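Local structure of ribokinase (Cryptococcus neoformans var. grubii serotype A, 6XK2) at residues Asn22-Phe27 with Gly102-Gln107; Val59-Gly64 with Val321-Ala326. The protein probably catalyses the ATP- and magnesium-dependent phosphorylation of D-ribose at O-5, giving D-ribose 5-phosphate. All coordinates share one frame; numbering follows the deposited sequence.

Interaction 1 (Asn22-Phe27 with Gly102-Gln107); sequences NIDEFF and GRAVIQ. With EDO (1,2-ethanediol), chain F.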
loop_
_atom_site.group_PDB
_atom_site.type_symbol
_atom_site.label_atom_id
_atom_site.label_comp_id
_atom_site.label_asym_id
_atom_site.label_seq_id
_atom_site.Cartn_x
_atom_site.Cartn_y
_atom_site.Cartn_z
ATOM N N ASN A 22 -4.147 -4.054 13.762
ATOM C CA ASN A 22 -3.855 -3.550 12.426
ATOM C C ASN A 22 -4.991 -3.881 11.477
ATOM O O ASN A 22 -5.637 -4.929 11.577
ATOM C CB ASN A 22 -2.575 -4.141 11.811
ATOM C CG ASN A 22 -1.311 -3.603 12.448
ATOM O OD1 ASN A 22 -1.293 -2.500 13.009
ATOM N ND2 ASN A 22 -0.239 -4.383 12.362
ATOM N N ILE A 23 -5.192 -2.998 10.516
ATOM C CA ILE A 23 -5.902 -3.342 9.294
ATOM C C ILE A 23 -4.820 -3.729 8.287
ATOM O O ILE A 23 -3.963 -2.911 7.932
ATOM C CB ILE A 23 -6.773 -2.179 8.804
ATOM C CG1 ILE A 23 -7.847 -1.874 9.855
ATOM C CG2 ILE A 23 -7.423 -2.496 7.458
ATOM C CD1 ILE A 23 -8.663 -0.634 9.563
ATOM N N ASP A 24 -4.795 -5.004 7.908
ATOM C CA ASP A 24 -3.777 -5.523 7.003
ATOM C C ASP A 24 -4.245 -5.367 5.558
ATOM O O ASP A 24 -5.351 -5.792 5.193
ATOM C CB ASP A 24 -3.490 -6.997 7.281
ATOM C CG ASP A 24 -2.720 -7.231 8.561
ATOM O OD1 ASP A 24 -2.289 -6.253 9.227
ATOM O OD2 ASP A 24 -2.533 -8.425 8.903
ATOM N N GLU A 25 -3.382 -4.815 4.723
ATOM C CA GLU A 25 -3.656 -4.716 3.299
ATOM C C GLU A 25 -2.638 -5.574 2.563
ATOM O O GLU A 25 -1.457 -5.217 2.489
ATOM C CB GLU A 25 -3.605 -3.261 2.854
ATOM C CG GLU A 25 -4.900 -2.520 3.147
ATOM C CD GLU A 25 -4.808 -1.026 2.871
ATOM O OE1 GLU A 25 -3.673 -0.498 2.930
ATOM O OE2 GLU A 25 -5.862 -0.375 2.635
ATOM N N PHE A 26 -3.105 -6.698 2.013
ATOM C CA PHE A 26 -2.275 -7.599 1.217
ATOM C C PHE A 26 -2.376 -7.211 -0.261
ATOM O O PHE A 26 -3.396 -7.466 -0.912
ATOM C CB PHE A 26 -2.706 -9.054 1.410
ATOM C CG PHE A 26 -2.418 -9.603 2.763
ATOM C CD1 PHE A 26 -1.201 -10.197 3.032
ATOM C CD2 PHE A 26 -3.367 -9.540 3.770
ATOM C CE1 PHE A 26 -0.924 -10.709 4.291
ATOM C CE2 PHE A 26 -3.099 -10.046 5.032
ATOM C CZ PHE A 26 -1.878 -10.633 5.294
ATOM N N PHE A 27 -1.291 -6.660 -0.806
ATOM C CA PHE A 27 -1.190 -6.374 -2.230
ATOM C C PHE A 27 -0.507 -7.553 -2.896
ATOM O O PHE A 27 0.662 -7.836 -2.623
ATOM C CB PHE A 27 -0.409 -5.089 -2.510
ATOM C CG PHE A 27 -1.102 -3.845 -2.051
ATOM C CD1 PHE A 27 -1.916 -3.137 -2.915
ATOM C CD2 PHE A 27 -0.959 -3.398 -0.750
ATOM C CE1 PHE A 27 -2.568 -1.998 -2.498
ATOM C CE2 PHE A 27 -1.605 -2.264 -0.326
ATOM C CZ PHE A 27 -2.407 -1.558 -1.203
ATOM N N GLY A 102 -3.995 1.266 13.251
ATOM C CA GLY A 102 -2.712 0.931 12.666
ATOM C C GLY A 102 -2.879 0.075 11.425
ATOM O O GLY A 102 -3.872 -0.640 11.261
ATOM N N ARG A 103 -1.897 0.165 10.533
ATOM C CA ARG A 103 -1.965 -0.497 9.243
ATOM C C ARG A 103 -0.686 -1.269 8.978
ATOM O O ARG A 103 0.402 -0.878 9.407
ATOM C CB ARG A 103 -2.194 0.512 8.108
ATOM C CG ARG A 103 -3.355 1.447 8.375
ATOM C CD ARG A 103 -3.632 2.393 7.232
ATOM N NE ARG A 103 -3.364 1.822 5.918
ATOM C CZ ARG A 103 -3.086 2.564 4.852
ATOM N NH1 ARG A 103 -3.035 3.879 4.973
ATOM N NH2 ARG A 103 -2.857 2.001 3.675
ATOM N N ALA A 104 -0.841 -2.376 8.269
ATOM C CA ALA A 104 0.265 -3.092 7.660
ATOM C C ALA A 104 0.029 -3.102 6.152
ATOM O O ALA A 104 -1.014 -3.587 5.684
ATOM C CB ALA A 104 0.372 -4.509 8.216
ATOM N N VAL A 105 0.968 -2.525 5.404
ATOM C CA VAL A 105 0.982 -2.636 3.952
ATOM C C VAL A 105 1.901 -3.801 3.609
ATOM O O VAL A 105 3.126 -3.708 3.760
ATOM C CB VAL A 105 1.451 -1.334 3.292
ATOM C CG1 VAL A 105 1.422 -1.472 1.758
ATOM C CG2 VAL A 105 0.578 -0.170 3.755
ATOM N N ILE A 106 1.320 -4.900 3.146
ATOM C CA ILE A 106 2.051 -6.143 2.955
ATOM C C ILE A 106 2.105 -6.462 1.471
ATOM O O ILE A 106 1.064 -6.591 0.814
ATOM C CB ILE A 106 1.420 -7.297 3.747
ATOM C CG1 ILE A 106 1.286 -6.903 5.224
ATOM C CG2 ILE A 106 2.245 -8.559 3.573
ATOM C CD1 ILE A 106 -0.017 -7.319 5.872
ATOM N N GLN A 107 3.318 -6.609 0.956
ATOM C CA GLN A 107 3.533 -7.136 -0.380
ATOM C C GLN A 107 3.568 -8.653 -0.277
ATOM O O GLN A 107 4.494 -9.216 0.309
ATOM C CB GLN A 107 4.833 -6.608 -0.978
ATOM C CG GLN A 107 4.949 -5.107 -1.049
ATOM C CD GLN A 107 6.285 -4.682 -1.612
ATOM O OE1 GLN A 107 6.669 -5.097 -2.702
ATOM N NE2 GLN A 107 7.001 -3.851 -0.872
HETATM C C1 EDO F . 1.941 -7.684 10.932
HETATM O O1 EDO F . 1.683 -7.834 12.329
HETATM C C2 EDO F . 0.587 -7.724 10.237
HETATM O O2 EDO F . -0.362 -7.038 11.064
#
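The lid of a PfkB-family sugar kinase is a small four-stranded sheet, and its two central strands run parallel here, I23 facing R103 and F27 facing Q107. Backbone hydrogen bonds alternate from strand to strand: I23 N gives to G102 O, A104 N to I23 O, E25 N to A104 O (2.8 Å, 173° at the hydrogen), I106 N to E25 O and F27 N to I106 O. On the face carrying E25, the extended glutamate reaches across to R103, whose chain bends at chi3 (34°) to bring NH2 within 2.7 Å of E25 OE1. NH2 comes to the syn side of OE1, somewhat out of the carboxylate plane, with the two planar groups nearly perpendicular (85°). In ribokinases this lid face also forms the dimer interface, and E25 OE2 and R103 make reciprocal salt bridges with R103 and E25 of the second subunit. Nearby, V105 CG1 touches F27 CE2 at 3.8 Å. The opposite face, with N22 and D24, looks toward the predicted sugar site, to which I23 is also assigned although its side chain points to the E25 face. There an ethanediol, probably from the crystallisation liquor, hydrogen-bonds through O2 to D24 OD1 (2.8 Å); the diol is also hydrogen-bonded to E146. A104 CB lies 3.3 Å from the same D24 OD1. Further along, I106 CD1 sits over one face of the F26 ring, 4.0 Å from its centroid, in a CH-pi contact.

Interaction 2 (Val59-Gly64 with Val321-Ala326); sequences VARAGG and VPTLNA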
loop_
_atom_site.group_PDB
_atom_site.type_symbol
_atom_site.label_atom_id
_atom_site.label_comp_id
_atom_site.label_asym_id
_atom_site.label_seq_id
_atom_site.Cartn_x
_atom_site.Cartn_y
_atom_site.Cartn_z
ATOM N N VAL A 59 -5.666 -17.160 21.328
ATOM C CA VAL A 59 -5.907 -17.536 22.728
ATOM C C VAL A 59 -7.389 -17.805 22.959
ATOM O O VAL A 59 -7.775 -18.848 23.502
ATOM C CB VAL A 59 -5.403 -16.447 23.701
ATOM C CG1 VAL A 59 -5.779 -16.826 25.128
ATOM C CG2 VAL A 59 -3.894 -16.231 23.603
ATOM N N ALA A 60 -8.246 -16.880 22.520
ATOM C CA ALA A 60 -9.685 -17.059 22.696
ATOM C C ALA A 60 -10.185 -18.292 21.951
ATOM O O ALA A 60 -10.996 -19.053 22.489
ATOM C CB ALA A 60 -10.440 -15.809 22.235
ATOM N N ARG A 61 -9.730 -18.492 20.705
ATOM C CA ARG A 61 -10.113 -19.678 19.939
ATOM C C ARG A 61 -9.692 -20.956 20.654
ATOM O O ARG A 61 -10.419 -21.960 20.635
ATOM C CB ARG A 61 -9.482 -19.638 18.536
ATOM C CG ARG A 61 -10.237 -18.835 17.491
ATOM C CD ARG A 61 -11.407 -19.612 16.998
ATOM N NE ARG A 61 -11.961 -19.027 15.793
ATOM C CZ ARG A 61 -13.054 -18.269 15.761
ATOM N NH1 ARG A 61 -13.724 -18.005 16.881
ATOM N NH2 ARG A 61 -13.483 -17.786 14.600
ATOM N N ALA A 62 -8.524 -20.939 21.291
ATOM C CA ALA A 62 -8.017 -22.089 22.029
ATOM C C ALA A 62 -8.694 -22.265 23.385
ATOM O O ALA A 62 -8.349 -23.198 24.120
ATOM C CB ALA A 62 -6.501 -21.960 22.200
ATOM N N GLY A 63 -9.616 -21.379 23.751
ATOM C CA GLY A 63 -10.413 -21.562 24.943
ATOM C C GLY A 63 -9.949 -20.822 26.171
ATOM O O GLY A 63 -10.474 -21.079 27.259
ATOM N N GLY A 64 -8.984 -19.929 26.044
ATOM C CA GLY A 64 -8.487 -19.205 27.187
ATOM C C GLY A 64 -9.208 -17.890 27.427
ATOM O O GLY A 64 -9.765 -17.270 26.517
ATOM N N VAL A 321 -7.677 -19.366 12.079
ATOM C CA VAL A 321 -7.372 -19.942 13.393
ATOM C C VAL A 321 -8.510 -20.859 13.831
ATOM O O VAL A 321 -9.659 -20.414 13.954
ATOM C CB VAL A 321 -7.135 -18.861 14.461
ATOM C CG1 VAL A 321 -6.894 -19.514 15.790
ATOM C CG2 VAL A 321 -5.960 -17.973 14.093
ATOM N N PRO A 322 -8.245 -22.129 14.100
ATOM C CA PRO A 322 -9.327 -23.046 14.447
ATOM C C PRO A 322 -9.762 -22.907 15.899
ATOM O O PRO A 322 -8.995 -22.509 16.782
ATOM C CB PRO A 322 -8.694 -24.419 14.202
ATOM C CG PRO A 322 -7.264 -24.195 14.570
ATOM C CD PRO A 322 -6.935 -22.797 14.093
ATOM N N THR A 323 -11.011 -23.273 16.145
ATOM C CA THR A 323 -11.474 -23.398 17.513
ATOM C C THR A 323 -10.848 -24.623 18.157
ATOM O O THR A 323 -10.380 -25.543 17.479
ATOM C CB THR A 323 -12.982 -23.551 17.571
ATOM O OG1 THR A 323 -13.315 -24.863 17.087
ATOM C CG2 THR A 323 -13.656 -22.485 16.728
ATOM N N LEU A 324 -10.846 -24.625 19.491
ATOM C CA LEU A 324 -10.331 -25.772 20.225
ATOM C C LEU A 324 -11.033 -27.059 19.817
ATOM O O LEU A 324 -10.372 -28.087 19.631
ATOM C CB LEU A 324 -10.466 -25.527 21.725
ATOM C CG LEU A 324 -9.915 -26.583 22.683
ATOM C CD1 LEU A 324 -8.439 -26.801 22.445
ATOM C CD2 LEU A 324 -10.155 -26.131 24.112
ATOM N N ASN A 325 -12.357 -27.020 19.624
ATOM C CA ASN A 325 -13.069 -28.233 19.216
ATOM C C ASN A 325 -12.601 -28.730 17.856
ATOM O O ASN A 325 -12.438 -29.938 17.658
ATOM C CB ASN A 325 -14.581 -28.007 19.183
ATOM C CG ASN A 325 -15.212 -28.038 20.555
ATOM O OD1 ASN A 325 -14.704 -28.683 21.479
ATOM N ND2 ASN A 325 -16.345 -27.355 20.696
ATOM N N ALA A 326 -12.386 -27.816 16.907
ATOM C CA ALA A 326 -11.868 -28.211 15.602
ATOM C C ALA A 326 -10.514 -28.898 15.725
ATOM O O ALA A 326 -10.238 -29.878 15.023
ATOM C CB ALA A 326 -11.768 -26.987 14.699
#
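The end of helix 51-61 meets the start of helix 324-330 through one backbone hydrogen bond, from L324 N to R61 O at 2.9 Å, bent to 136° at the hydrogen and tilted from the carbonyl plane. Each partner belongs to a helix terminus with its own motif. Beyond R61 the chain closes in a Schellman motif, where G63 N, in a residue with positive phi, donates to A60 O and G64 N donates to V59 O. On the other side T323 is the N-cap: its hydroxyl occupies the position between backbone N and carbonyl carbon (chi1 72°), from which OG1 accepts A326 N at 3.1 Å. The same rotation leaves CG2 directed at the arginine, 3.7 Å from R61 CD.

R61 carries most of the side-chain contact. Its chain bends at chi2 (-77°) and crosses V321 obliquely, with CB and CG both 3.8 Å from V321 CG1. R61 CB also lies 3.4 Å from P322 O, a carbonyl that takes a hydrogen bond from Y286 of helix 279-292. Farther out, R61 NE donates to V321 O over a long 3.3 Å; the oxygen lies at the guanidinium edge, in its plane. L324 comes from the other segment, placing CD2 3.4 Å from A62 O, while A62 itself packs on Y286 and A289.

The arginine thus works in two ways, its methylenes packing against V321 CG1 and T323 CG2 while NE gives the V321 carbonyl a long hydrogen bond. Because R61 O receives L324 N, a main-chain amide in the first turn of helix 324-330, an acceptor at the end of one helix pairs with a donor at the beginning of another, so this polar link between the two helix ends runs through main-chain atoms.

How the interactions relate
The two contacts illustrate how a PfkB kinase divides its work between a lid and an alpha/beta body. Interaction 1 lies in the four-stranded lid sheet, between strands 22-29 and 102-109; interaction 2 joins the end of helix 51-61, which packs on strand 66-72 of the body's sheet, to the start of helix 324-330, near helices 279-292 and 297-312. Their centres are 24 Å apart, the nearest atoms about 11 Å. Along the chain the segments alternate, 22-27, 59-64, 102-107, 321-326, and helix 51-61 follows lid strand 38-49. Interaction 1 borders the predicted sugar site and forms part of the dimer interface, whereas interaction 2 ties early and late parts of the chain near predicted potassium ligands.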